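Local coordinates for protein N-acyl-D-glutamate deacylase (PDB 3GIP) that hydrolyses the amide bond of N-acyl-D-glutamate, releasing D-glutamate and a carboxylate, probably with the help of its bound zinc, at residues A175-G180 and A209-L214; G180-S185 and F412-R417; A147-A152 and Q170-A175; A126-L131 and V140-G145. One frame throughout, in Å; residues are numbered along the deposited sequence.

Contact 1 of 4, residues A175-G180 and A209-L214; sequences AALEAG and AERRRL
The flat guanidinium of Arg-213 turns its edge toward helix 163-179 and meets the carbonyl oxygen of Leu-177 and a water, both in its plane. Arg-213 NH1 donates to Leu-177 O over 2.8 Å, a nearly straight bond of 164° at the hydrogen. The water bridges the same two groups: it accepts from Arg-213 NH2 at 2.8 Å and donates to Leu-177 O at 3.0 Å. The donor NH1 stands off the carbonyl plane by 32°, and Gly-180 N reaches Leu-177 O from the opposite face at 3.1 Å. Both helices, outer helices of the amidohydrolase β/α barrel, end in Schellman motifs just before strands 183-187 and 214-218. Gly-180 closes helix 163-179, its positive phi being one that glycine takes easily, whereas Arg-212 takes the equivalent place after helix 198-210. A cation set against the C-terminal turn would be expected to suit the carbonyl oxygens there. The bend of Arg-213 at chi2 (-59°) folds its chain back past Leu-177, the two running in opposite directions, so that Arg-213 CG packs on Leu-177 CD2 at 3.8 Å. Arg-211 crosses the same side chain obliquely, with Arg-211 CD at 3.9 Å from Leu-177 CD1. Arginine suits both places because its long aliphatic shaft covers a greasy leucine while the charged end reaches polar partners: Arg-211 NH1 bonds to Val-207 O, and Arg-213 NH1 makes a further, weak bond to Ala-181 O.

Contact 2 of 4, residues G180-S185 and F412-R417; sequences GAVGFS and FGFAER
Phe-412, just ahead of Gly-413, offers the edge of its ring to Val-182: Val-182 CG2 lies close to the ring plane, 4.2 Å from Phe-412 CD1. The backbone of the same phenylalanine takes part through a water, which donates to Phe-412 O at 3.2 Å and to Val-182 O at 2.9 Å and so ties two carbonyls that could not bond to each other. Gly-413 follows with a positive phi of 77°, which glycine adopts at little cost, and turns the chain out of the helix. Phe-414 then comes back beside the valine, the two side chains crossing at about a right angle, with Phe-414 CE1 at 4.1 Å from Val-182 CG1. One face of its ring rests on Phe-412 CB, off centre. The two methyls of the branched valine thus serve one ring each. Beyond, a type II turn runs from Phe-414 to Arg-417, with Glu-416 in its positive-phi position; Arg-417 is fixed by a salt bridge to Asp-427 and a cation-pi contact with Trp-425. Both rings also touch Val-91, and Phe-412 reaches Leu-214 while Phe-414 reaches Ala-141. Side chains of strands 87-92, 139-145 and 214-218, with Val-182 just ahead of strand 183-187, thus gather round this pair of aromatics, an arrangement consistent with apolar filling of the amidohydrolase TIM barrel.

Contact 3 of 4, residues A147-A152 and Q170-A175; sequences ANLRLA and QDMLQA
Met-172 leaves its helix with CG anti to its own carbonyl carbon and runs on extended, until a bend at chi3 (85°) swings the terminal methyl over to Ala-152. There Met-172 CE sits 3.4 Å from Ala-152 CB, closer than carbons usually pack, while Met-172 SD stays at 4.0 Å from the same methyl. The flexible thioether can fit itself to such a spot, and alanine is small enough to accept it. Nearer the root of the methionine the partner is Leu-149, whose chain slides past it in the opposite direction and sets Leu-149 CD2 against Met-172 CB at 3.7 Å. The other branch, Leu-149 CD1, approaches Leu-173 CB at 4.3 Å, so the forked leucine covers two successive residues of the facing helix. This is wholly apolar helix-helix packing: the axes of the two short segments come within 10.1 Å and run at 129° to each other, far from parallel. Met-172 also touches Pro-101. On the barrel side of the interface, Leu-149 and Leu-173 both rest on Val-144 of strand 139-145, which leads straight into helix 146-153, and Leu-173 further packs on Leu-204 and Val-207 of helix 198-210 in the outer helical layer.

Contact 4 of 4, residues A126-L131 and V140-G145; sequences AYFAAL and VAALVG
The hydroxyl of Tyr-127 donates a hydrogen bond to the carbonyl oxygen of Asp-70, a bond that satisfies the one polar atom on a side chain of this buried interface and pins the far end of a ring directed at strand 139-145. Helix 124-133 and that strand are successive elements of the amidohydrolase β/α barrel: helix 124-133 lies between parallel neighbours 87-92 and 139-145 in the chain, so the contact is the return leg of a beta-alpha-beta crossover. The axes of the two short segments run nearly antiparallel, at 165°, and 11.1 Å apart. Ala-142 stands at the middle of the interface. Its CB meets two ring edges, each close to the plane of its ring, at 4.1 Å from Tyr-127 CE2 and 3.8 Å from Phe-128 CE1. A single methyl suits a place where two aromatics arrive side by side from one helical turn. The tyrosine gets there with CG opposite its backbone N (chi1 178°), whereas the phenylalanine, whose CB starts off less directly aimed, brings only the end of its ring close. One turn further on, Leu-131 and Val-140 extend the apolar layer, Leu-131 CD1 being 4.3 Å from Val-140 CG1. Val-140, beta-branched and at home in a strand, also packs on Phe-73 and Val-92. The same methyl of Leu-131 lies over one face of the Tyr-127 ring, where Leu-131 CD1 stands 3.9 Å above the plane, toward the rim.

In the fold
Contacts 1 and 3 use the same helix, 163-179, and share Ala-175, their centres about 12 Å apart. Contacts 1 and 2 share Gly-180, where that helix turns toward strand 183-187. Backbone pairing between strands adds further links: Val-182 N lies 2.9 Å from Ala-142 O, joining contacts 2 and 4, and Leu-214 O lies 2.9 Å from Phe-184 N, joining contacts 1 and 2. Strand 139-145 of contact 4 runs on into helix 146-153 of contact 3, their centres about 14 Å apart. The zinc ion is held by Cys-95, His-218 and His-248; strand 214-218, which begins within contact 1, ends at His-218, and the side chain of Phe-412 in contact 2 remains about 13 Å from the metal.

Contact 1 of 4, residues A175-G180 and A209-L214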
loop_
_atom_site.group_PDB
_atom_site.type_symbol
_atom_site.label_atom_id
_atom_site.label_comp_id
_atom_site.label_asym_id
_atom_site.label_seq_id
_atom_site.Cartn_x
_atom_site.Cartn_y
_atom_site.Cartn_z
ATOM N N ALA A 175 -3.967 -7.535 -21.125
ATOM C CA ALA A 175 -3.415 -6.333 -21.731
ATOM C C ALA A 175 -2.699 -5.490 -20.679
ATOM O O ALA A 175 -1.636 -4.928 -20.940
ATOM C CB ALA A 175 -4.523 -5.522 -22.388
ATOM N N ALA A 176 -3.286 -5.405 -19.488
ATOM C CA ALA A 176 -2.694 -4.623 -18.408
ATOM C C ALA A 176 -1.354 -5.228 -18.000
ATOM O O ALA A 176 -0.367 -4.514 -17.825
ATOM C CB ALA A 176 -3.641 -4.579 -17.208
ATOM N N LEU A 177 -1.320 -6.548 -17.858
ATOM C CA LEU A 177 -0.090 -7.234 -17.482
ATOM C C LEU A 177 0.968 -7.082 -18.572
ATOM O O LEU A 177 2.151 -6.907 -18.281
ATOM C CB LEU A 177 -0.365 -8.717 -17.224
ATOM C CG LEU A 177 -1.360 -9.037 -16.101
ATOM C CD1 LEU A 177 -1.412 -10.542 -15.888
ATOM C CD2 LEU A 177 -0.931 -8.340 -14.811
ATOM N N GLU A 178 0.547 -7.147 -19.831
ATOM C CA GLU A 178 1.495 -6.999 -20.926
ATOM C C GLU A 178 2.050 -5.576 -20.920
ATOM O O GLU A 178 3.188 -5.342 -21.328
ATOM C CB GLU A 178 0.815 -7.314 -22.267
ATOM C CG GLU A 178 0.235 -8.727 -22.329
ATOM C CD GLU A 178 -0.438 -9.051 -23.652
ATOM O OE1 GLU A 178 -1.087 -8.154 -24.232
ATOM O OE2 GLU A 178 -0.334 -10.213 -24.102
ATOM N N ALA A 179 1.246 -4.633 -20.433
ATOM C CA ALA A 179 1.654 -3.232 -20.365
ATOM C C ALA A 179 2.602 -2.967 -19.196
ATOM O O ALA A 179 3.262 -1.928 -19.150
ATOM C CB ALA A 179 0.427 -2.331 -20.257
ATOM N N GLY A 180 2.661 -3.897 -18.246
ATOM C CA GLY A 180 3.558 -3.716 -17.117
ATOM C C GLY A 180 2.947 -3.790 -15.729
ATOM O O GLY A 180 3.666 -3.657 -14.739
ATOM N N ALA A 209 -1.304 -15.857 -12.989
ATOM C CA ALA A 209 -0.380 -16.944 -12.685
ATOM C C ALA A 209 0.490 -17.327 -13.881
ATOM O O ALA A 209 1.689 -17.575 -13.733
ATOM C CB ALA A 209 -1.157 -18.155 -12.196
ATOM N N GLU A 210 -0.111 -17.369 -15.064
ATOM C CA GLU A 210 0.618 -17.734 -16.276
ATOM C C GLU A 210 1.768 -16.775 -16.563
ATOM O O GLU A 210 2.769 -17.152 -17.176
ATOM C CB GLU A 210 -0.332 -17.763 -17.477
ATOM C CG GLU A 210 0.353 -18.069 -18.804
ATOM C CD GLU A 210 0.959 -19.461 -18.848
ATOM O OE1 GLU A 210 1.674 -19.767 -19.828
ATOM O OE2 GLU A 210 0.721 -20.253 -17.912
ATOM N N ARG A 211 1.625 -15.535 -16.113
ATOM C CA ARG A 211 2.648 -14.524 -16.335
ATOM C C ARG A 211 3.418 -14.195 -15.062
ATOM O O ARG A 211 4.136 -13.196 -14.994
ATOM C CB ARG A 211 1.988 -13.274 -16.916
ATOM C CG ARG A 211 1.299 -13.580 -18.235
ATOM C CD ARG A 211 0.408 -12.461 -18.730
ATOM N NE ARG A 211 -0.157 -12.808 -20.031
ATOM C CZ ARG A 211 -0.999 -13.817 -20.242
ATOM N NH1 ARG A 211 -1.393 -14.588 -19.235
ATOM N NH2 ARG A 211 -1.430 -14.073 -21.470
ATOM N N ARG A 212 3.277 -15.060 -14.062
ATOM C CA ARG A 212 3.949 -14.884 -12.781
ATOM C C ARG A 212 3.628 -13.524 -12.174
ATOM O O ARG A 212 4.515 -12.817 -11.696
ATOM C CB ARG A 212 5.463 -15.040 -12.949
ATOM C CG ARG A 212 5.878 -16.402 -13.484
ATOM C CD ARG A 212 7.387 -16.521 -13.606
ATOM N NE ARG A 212 7.785 -17.800 -14.191
ATOM C CZ ARG A 212 7.496 -18.178 -15.434
ATOM N NH1 ARG A 212 6.804 -17.374 -16.233
ATOM N NH2 ARG A 212 7.897 -19.362 -15.877
ATOM N N ARG A 213 2.348 -13.163 -12.206
ATOM C CA ARG A 213 1.897 -11.896 -11.646
ATOM C C ARG A 213 1.050 -12.178 -10.409
ATOM O O ARG A 213 0.686 -13.323 -10.145
ATOM C CB ARG A 213 1.108 -11.101 -12.692
ATOM C CG ARG A 213 1.931 -10.749 -13.935
ATOM C CD ARG A 213 3.174 -9.927 -13.599
ATOM N NE ARG A 213 4.107 -9.871 -14.725
ATOM C CZ ARG A 213 3.952 -9.105 -15.801
ATOM N NH1 ARG A 213 2.901 -8.307 -15.915
ATOM N NH2 ARG A 213 4.847 -9.158 -16.780
ATOM N N LEU A 214 0.723 -11.133 -9.660
ATOM C CA LEU A 214 -0.016 -11.286 -8.411
ATOM C C LEU A 214 -1.519 -11.077 -8.370
ATOM O O LEU A 214 -2.121 -10.463 -9.253
ATOM C CB LEU A 214 0.566 -10.335 -7.364
ATOM C CG LEU A 214 1.978 -10.507 -6.823
ATOM C CD1 LEU A 214 2.438 -9.188 -6.228
ATOM C CD2 LEU A 214 1.998 -11.605 -5.772
HETATM O O HOH W 1 4.827 -7.907 -19.301
#

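Contact 2 of 4, residues G180-S185 and F412-R417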
loop_
_atom_site.group_PDB
_atom_site.type_symbol
_atom_site.label_atom_id
_atom_site.label_comp_id
_atom_site.label_asym_id
_atom_site.label_seq_id
_atom_site.Cartn_x
_atom_site.Cartn_y
_atom_site.Cartn_z
ATOM N N GLY A 180 2.661 -3.897 -18.246
ATOM C CA GLY A 180 3.558 -3.716 -17.117
ATOM C C GLY A 180 2.947 -3.790 -15.729
ATOM O O GLY A 180 3.666 -3.657 -14.739
ATOM N N ALA A 181 1.637 -3.995 -15.642
ATOM C CA ALA A 181 0.980 -4.090 -14.338
ATOM C C ALA A 181 1.561 -5.291 -13.600
ATOM O O ALA A 181 1.897 -6.300 -14.218
ATOM C CB ALA A 181 -0.521 -4.260 -14.512
ATOM N N VAL A 182 1.672 -5.184 -12.279
ATOM C CA VAL A 182 2.232 -6.266 -11.479
ATOM C C VAL A 182 1.232 -7.347 -11.078
ATOM O O VAL A 182 1.606 -8.350 -10.472
ATOM C CB VAL A 182 2.914 -5.717 -10.198
ATOM C CG1 VAL A 182 4.141 -4.908 -10.573
ATOM C CG2 VAL A 182 1.939 -4.853 -9.404
ATOM N N GLY A 183 -0.034 -7.150 -11.423
ATOM C CA GLY A 183 -1.055 -8.124 -11.089
ATOM C C GLY A 183 -2.403 -7.446 -10.998
ATOM O O GLY A 183 -2.578 -6.340 -11.509
ATOM N N PHE A 184 -3.365 -8.107 -10.364
ATOM C CA PHE A 184 -4.682 -7.519 -10.199
ATOM C C PHE A 184 -5.074 -7.593 -8.727
ATOM O O PHE A 184 -4.567 -8.436 -7.977
ATOM C CB PHE A 184 -5.716 -8.234 -11.085
ATOM C CG PHE A 184 -6.144 -9.583 -10.576
ATOM C CD1 PHE A 184 -7.374 -9.739 -9.949
ATOM C CD2 PHE A 184 -5.330 -10.701 -10.746
ATOM C CE1 PHE A 184 -7.794 -10.996 -9.497
ATOM C CE2 PHE A 184 -5.738 -11.962 -10.297
ATOM C CZ PHE A 184 -6.973 -12.106 -9.672
ATOM N N SER A 185 -5.957 -6.696 -8.311
ATOM C CA SER A 185 -6.399 -6.685 -6.926
ATOM C C SER A 185 -7.900 -6.873 -6.867
ATOM O O SER A 185 -8.610 -6.551 -7.820
ATOM C CB SER A 185 -6.038 -5.353 -6.265
ATOM O OG SER A 185 -6.807 -4.285 -6.806
ATOM N N PHE A 412 6.686 -8.698 -5.184
ATOM C CA PHE A 412 6.191 -7.992 -6.360
ATOM C C PHE A 412 7.068 -8.089 -7.602
ATOM O O PHE A 412 6.688 -7.606 -8.669
ATOM C CB PHE A 412 5.930 -6.531 -5.994
ATOM C CG PHE A 412 4.719 -6.346 -5.131
ATOM C CD1 PHE A 412 3.466 -6.156 -5.705
ATOM C CD2 PHE A 412 4.814 -6.439 -3.744
ATOM C CE1 PHE A 412 2.322 -6.068 -4.914
ATOM C CE2 PHE A 412 3.673 -6.353 -2.942
ATOM C CZ PHE A 412 2.424 -6.168 -3.531
ATOM N N GLY A 413 8.235 -8.707 -7.464
ATOM C CA GLY A 413 9.117 -8.880 -8.607
ATOM C C GLY A 413 9.914 -7.673 -9.053
ATOM O O GLY A 413 10.143 -7.487 -10.250
ATOM N N PHE A 414 10.348 -6.850 -8.106
ATOM C CA PHE A 414 11.130 -5.671 -8.447
ATOM C C PHE A 414 12.611 -5.991 -8.519
ATOM O O PHE A 414 13.280 -6.134 -7.493
ATOM C CB PHE A 414 10.912 -4.550 -7.429
ATOM C CG PHE A 414 9.490 -4.101 -7.317
ATOM C CD1 PHE A 414 8.676 -4.026 -8.443
ATOM C CD2 PHE A 414 8.964 -3.729 -6.086
ATOM C CE1 PHE A 414 7.364 -3.588 -8.344
ATOM C CE2 PHE A 414 7.650 -3.287 -5.979
ATOM C CZ PHE A 414 6.849 -3.219 -7.111
ATOM N N ALA A 415 13.122 -6.101 -9.738
ATOM C CA ALA A 415 14.530 -6.393 -9.933
ATOM C C ALA A 415 15.351 -5.138 -9.671
ATOM O O ALA A 415 14.944 -4.028 -10.019
ATOM C CB ALA A 415 14.773 -6.892 -11.352
ATOM N N GLU A 416 16.501 -5.330 -9.038
ATOM C CA GLU A 416 17.418 -4.243 -8.729
ATOM C C GLU A 416 16.858 -3.171 -7.798
ATOM O O GLU A 416 17.249 -2.006 -7.875
ATOM C CB GLU A 416 17.917 -3.605 -10.028
ATOM C CG GLU A 416 18.617 -4.596 -10.945
ATOM C CD GLU A 416 19.820 -5.248 -10.287
ATOM O OE1 GLU A 416 20.283 -6.292 -10.795
ATOM O OE2 GLU A 416 20.308 -4.718 -9.265
ATOM N N ARG A 417 15.943 -3.570 -6.920
ATOM C CA ARG A 417 15.359 -2.656 -5.943
ATOM C C ARG A 417 15.125 -3.382 -4.630
ATOM O O ARG A 417 15.050 -4.610 -4.594
ATOM C CB ARG A 417 14.027 -2.082 -6.435
ATOM C CG ARG A 417 14.170 -1.058 -7.532
ATOM C CD ARG A 417 12.845 -0.402 -7.874
ATOM N NE ARG A 417 12.939 0.257 -9.169
ATOM C CZ ARG A 417 13.555 1.413 -9.384
ATOM N NH1 ARG A 417 14.126 2.065 -8.380
ATOM N NH2 ARG A 417 13.629 1.899 -10.617
HETATM O O HOH W 2 4.349 -9.225 -10.203
#

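Contact 3 of 4, residues A147-A152 and Q170-A175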
loop_
_atom_site.group_PDB
_atom_site.type_symbol
_atom_site.label_atom_id
_atom_site.label_comp_id
_atom_site.label_asym_id
_atom_site.label_seq_id
_atom_site.Cartn_x
_atom_site.Cartn_y
_atom_site.Cartn_z
ATOM N N ALA A 147 -12.569 -4.353 -9.644
ATOM C CA ALA A 147 -13.766 -3.529 -9.733
ATOM C C ALA A 147 -13.751 -2.821 -11.085
ATOM O O ALA A 147 -14.773 -2.755 -11.774
ATOM C CB ALA A 147 -13.800 -2.513 -8.598
ATOM N N ASN A 148 -12.587 -2.296 -11.462
ATOM C CA ASN A 148 -12.438 -1.608 -12.744
ATOM C C ASN A 148 -12.780 -2.561 -13.880
ATOM O O ASN A 148 -13.488 -2.191 -14.822
ATOM C CB ASN A 148 -11.003 -1.112 -12.933
ATOM C CG ASN A 148 -10.691 0.107 -12.098
ATOM O OD1 ASN A 148 -10.522 1.208 -12.624
ATOM N ND2 ASN A 148 -10.613 -0.080 -10.787
ATOM N N LEU A 149 -12.271 -3.787 -13.792
ATOM C CA LEU A 149 -12.526 -4.777 -14.833
ATOM C C LEU A 149 -14.018 -5.017 -14.996
ATOM O O LEU A 149 -14.530 -5.002 -16.116
ATOM C CB LEU A 149 -11.809 -6.092 -14.512
ATOM C CG LEU A 149 -10.280 -5.997 -14.474
ATOM C CD1 LEU A 149 -9.702 -7.360 -14.134
ATOM C CD2 LEU A 149 -9.746 -5.517 -15.819
ATOM N N ARG A 150 -14.718 -5.233 -13.886
ATOM C CA ARG A 150 -16.156 -5.458 -13.940
ATOM C C ARG A 150 -16.896 -4.237 -14.478
ATOM O O ARG A 150 -17.774 -4.362 -15.331
ATOM C CB ARG A 150 -16.716 -5.801 -12.554
ATOM C CG ARG A 150 -16.879 -7.285 -12.296
ATOM C CD ARG A 150 -17.850 -7.550 -11.151
ATOM N NE ARG A 150 -18.238 -8.957 -11.109
ATOM C CZ ARG A 150 -19.493 -9.390 -11.145
ATOM N NH1 ARG A 150 -20.495 -8.526 -11.216
ATOM N NH2 ARG A 150 -19.748 -10.691 -11.137
ATOM N N LEU A 151 -16.543 -3.058 -13.977
ATOM C CA LEU A 151 -17.209 -1.829 -14.404
ATOM C C LEU A 151 -16.929 -1.471 -15.856
ATOM O O LEU A 151 -17.706 -0.749 -16.483
ATOM C CB LEU A 151 -16.794 -0.663 -13.506
ATOM C CG LEU A 151 -17.156 -0.808 -12.026
ATOM C CD1 LEU A 151 -16.540 0.338 -11.247
ATOM C CD2 LEU A 151 -18.671 -0.837 -11.856
ATOM N N ALA A 152 -15.822 -1.974 -16.386
ATOM C CA ALA A 152 -15.445 -1.690 -17.766
ATOM C C ALA A 152 -15.980 -2.724 -18.749
ATOM O O ALA A 152 -16.192 -2.418 -19.926
ATOM C CB ALA A 152 -13.925 -1.612 -17.878
ATOM N N GLN A 170 -10.706 -10.967 -18.618
ATOM C CA GLN A 170 -9.426 -11.649 -18.677
ATOM C C GLN A 170 -8.526 -11.005 -19.729
ATOM O O GLN A 170 -7.328 -10.838 -19.508
ATOM C CB GLN A 170 -9.632 -13.139 -18.967
ATOM C CG GLN A 170 -10.055 -13.918 -17.729
ATOM C CD GLN A 170 -10.350 -15.376 -18.003
ATOM O OE1 GLN A 170 -9.707 -16.013 -18.842
ATOM N NE2 GLN A 170 -11.313 -15.924 -17.275
ATOM N N ASP A 171 -9.107 -10.626 -20.865
ATOM C CA ASP A 171 -8.328 -9.989 -21.921
ATOM C C ASP A 171 -7.845 -8.612 -21.475
ATOM O O ASP A 171 -6.727 -8.203 -21.801
ATOM C CB ASP A 171 -9.155 -9.859 -23.204
ATOM C CG ASP A 171 -9.419 -11.200 -23.867
ATOM O OD1 ASP A 171 -8.649 -12.150 -23.619
ATOM O OD2 ASP A 171 -10.390 -11.299 -24.651
ATOM N N MET A 172 -8.690 -7.901 -20.729
ATOM C CA MET A 172 -8.324 -6.582 -20.221
ATOM C C MET A 172 -7.178 -6.750 -19.231
ATOM O O MET A 172 -6.236 -5.957 -19.210
ATOM C CB MET A 172 -9.513 -5.922 -19.520
ATOM C CG MET A 172 -10.661 -5.545 -20.443
ATOM S SD MET A 172 -11.968 -4.666 -19.554
ATOM C CE MET A 172 -11.344 -3.013 -19.626
ATOM N N LEU A 173 -7.261 -7.788 -18.408
ATOM C CA LEU A 173 -6.210 -8.052 -17.435
ATOM C C LEU A 173 -4.924 -8.405 -18.171
ATOM O O LEU A 173 -3.849 -7.911 -17.833
ATOM C CB LEU A 173 -6.609 -9.202 -16.507
ATOM C CG LEU A 173 -5.489 -9.742 -15.609
ATOM C CD1 LEU A 173 -4.891 -8.610 -14.781
ATOM C CD2 LEU A 173 -6.039 -10.828 -14.713
ATOM N N GLN A 174 -5.038 -9.253 -19.191
ATOM C CA GLN A 174 -3.867 -9.659 -19.957
ATOM C C GLN A 174 -3.176 -8.449 -20.569
ATOM O O GLN A 174 -1.950 -8.342 -20.540
ATOM C CB GLN A 174 -4.261 -10.641 -21.065
ATOM C CG GLN A 174 -3.063 -11.253 -21.772
ATOM C CD GLN A 174 -3.460 -12.202 -22.883
ATOM O OE1 GLN A 174 -4.371 -13.013 -22.722
ATOM N NE2 GLN A 174 -2.764 -12.119 -24.013
ATOM N N ALA A 175 -3.967 -7.535 -21.125
ATOM C CA ALA A 175 -3.415 -6.333 -21.731
ATOM C C ALA A 175 -2.699 -5.490 -20.679
ATOM O O ALA A 175 -1.636 -4.928 -20.940
ATOM C CB ALA A 175 -4.523 -5.522 -22.388
#

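Contact 4 of 4, residues A126-L131 and V140-G145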
loop_
_atom_site.group_PDB
_atom_site.type_symbol
_atom_site.label_atom_id
_atom_site.label_comp_id
_atom_site.label_asym_id
_atom_site.label_seq_id
_atom_site.Cartn_x
_atom_site.Cartn_y
_atom_site.Cartn_z
ATOM N N ALA A 126 -2.305 3.999 -21.267
ATOM C CA ALA A 126 -2.573 5.430 -21.171
ATOM C C ALA A 126 -2.086 5.977 -19.830
ATOM O O ALA A 126 -1.481 7.049 -19.762
ATOM C CB ALA A 126 -4.066 5.693 -21.332
ATOM N N TYR A 127 -2.348 5.226 -18.766
ATOM C CA TYR A 127 -1.941 5.621 -17.423
ATOM C C TYR A 127 -0.420 5.721 -17.342
ATOM O O TYR A 127 0.127 6.731 -16.892
ATOM C CB TYR A 127 -2.468 4.597 -16.414
ATOM C CG TYR A 127 -2.083 4.847 -14.972
ATOM C CD1 TYR A 127 -2.247 6.102 -14.387
ATOM C CD2 TYR A 127 -1.600 3.807 -14.174
ATOM C CE1 TYR A 127 -1.944 6.314 -13.041
ATOM C CE2 TYR A 127 -1.298 4.008 -12.833
ATOM C CZ TYR A 127 -1.471 5.258 -12.273
ATOM O OH TYR A 127 -1.175 5.451 -10.941
ATOM N N PHE A 128 0.260 4.674 -17.795
ATOM C CA PHE A 128 1.715 4.650 -17.776
ATOM C C PHE A 128 2.312 5.719 -18.684
ATOM O O PHE A 128 3.369 6.274 -18.386
ATOM C CB PHE A 128 2.228 3.264 -18.179
ATOM C CG PHE A 128 2.091 2.226 -17.097
ATOM C CD1 PHE A 128 1.545 2.554 -15.859
ATOM C CD2 PHE A 128 2.526 0.922 -17.312
ATOM C CE1 PHE A 128 1.437 1.599 -14.847
ATOM C CE2 PHE A 128 2.423 -0.041 -16.309
ATOM C CZ PHE A 128 1.878 0.299 -15.074
ATOM N N ALA A 129 1.633 6.009 -19.791
ATOM C CA ALA A 129 2.107 7.030 -20.718
ATOM C C ALA A 129 2.053 8.386 -20.025
ATOM O O ALA A 129 2.936 9.226 -20.206
ATOM C CB ALA A 129 1.243 7.046 -21.970
ATOM N N ALA A 130 1.012 8.592 -19.224
ATOM C CA ALA A 130 0.846 9.842 -18.496
ATOM C C ALA A 130 1.950 9.984 -17.458
ATOM O O ALA A 130 2.487 11.074 -17.252
ATOM C CB ALA A 130 -0.516 9.877 -17.821
ATOM N N LEU A 131 2.286 8.875 -16.803
ATOM C CA LEU A 131 3.334 8.881 -15.794
ATOM C C LEU A 131 4.711 9.119 -16.412
ATOM O O LEU A 131 5.538 9.815 -15.829
ATOM C CB LEU A 131 3.323 7.565 -15.009
ATOM C CG LEU A 131 2.110 7.342 -14.100
ATOM C CD1 LEU A 131 2.180 5.951 -13.479
ATOM C CD2 LEU A 131 2.081 8.410 -13.017
ATOM N N VAL A 140 6.607 3.981 -9.076
ATOM C CA VAL A 140 5.235 3.501 -9.084
ATOM C C VAL A 140 5.026 2.172 -9.796
ATOM O O VAL A 140 5.378 2.017 -10.967
ATOM C CB VAL A 140 4.302 4.536 -9.753
ATOM C CG1 VAL A 140 2.862 4.044 -9.714
ATOM C CG2 VAL A 140 4.437 5.879 -9.055
ATOM N N ALA A 141 4.454 1.215 -9.073
ATOM C CA ALA A 141 4.122 -0.093 -9.623
ATOM C C ALA A 141 2.603 -0.099 -9.546
ATOM O O ALA A 141 2.034 0.453 -8.601
ATOM C CB ALA A 141 4.705 -1.208 -8.765
ATOM N N ALA A 142 1.938 -0.708 -10.524
ATOM C CA ALA A 142 0.483 -0.696 -10.516
ATOM C C ALA A 142 -0.222 -2.022 -10.724
ATOM O O ALA A 142 0.181 -2.845 -11.547
ATOM C CB ALA A 142 -0.022 0.311 -11.549
ATOM N N LEU A 143 -1.296 -2.204 -9.962
ATOM C CA LEU A 143 -2.146 -3.381 -10.046
ATOM C C LEU A 143 -3.399 -2.899 -10.765
ATOM O O LEU A 143 -3.728 -1.713 -10.705
ATOM C CB LEU A 143 -2.551 -3.861 -8.649
ATOM C CG LEU A 143 -1.472 -4.389 -7.705
ATOM C CD1 LEU A 143 -1.928 -4.199 -6.259
ATOM C CD2 LEU A 143 -1.200 -5.860 -7.998
ATOM N N VAL A 144 -4.082 -3.798 -11.461
ATOM C CA VAL A 144 -5.323 -3.426 -12.131
ATOM C C VAL A 144 -6.442 -3.911 -11.223
ATOM O O VAL A 144 -6.420 -5.049 -10.749
ATOM C CB VAL A 144 -5.450 -4.078 -13.529
ATOM C CG1 VAL A 144 -5.298 -5.576 -13.428
ATOM C CG2 VAL A 144 -6.801 -3.725 -14.142
ATOM N N GLY A 145 -7.412 -3.041 -10.964
ATOM C CA GLY A 145 -8.506 -3.399 -10.081
ATOM C C GLY A 145 -9.615 -4.240 -10.674
ATOM O O GLY A 145 -10.105 -3.964 -11.772
#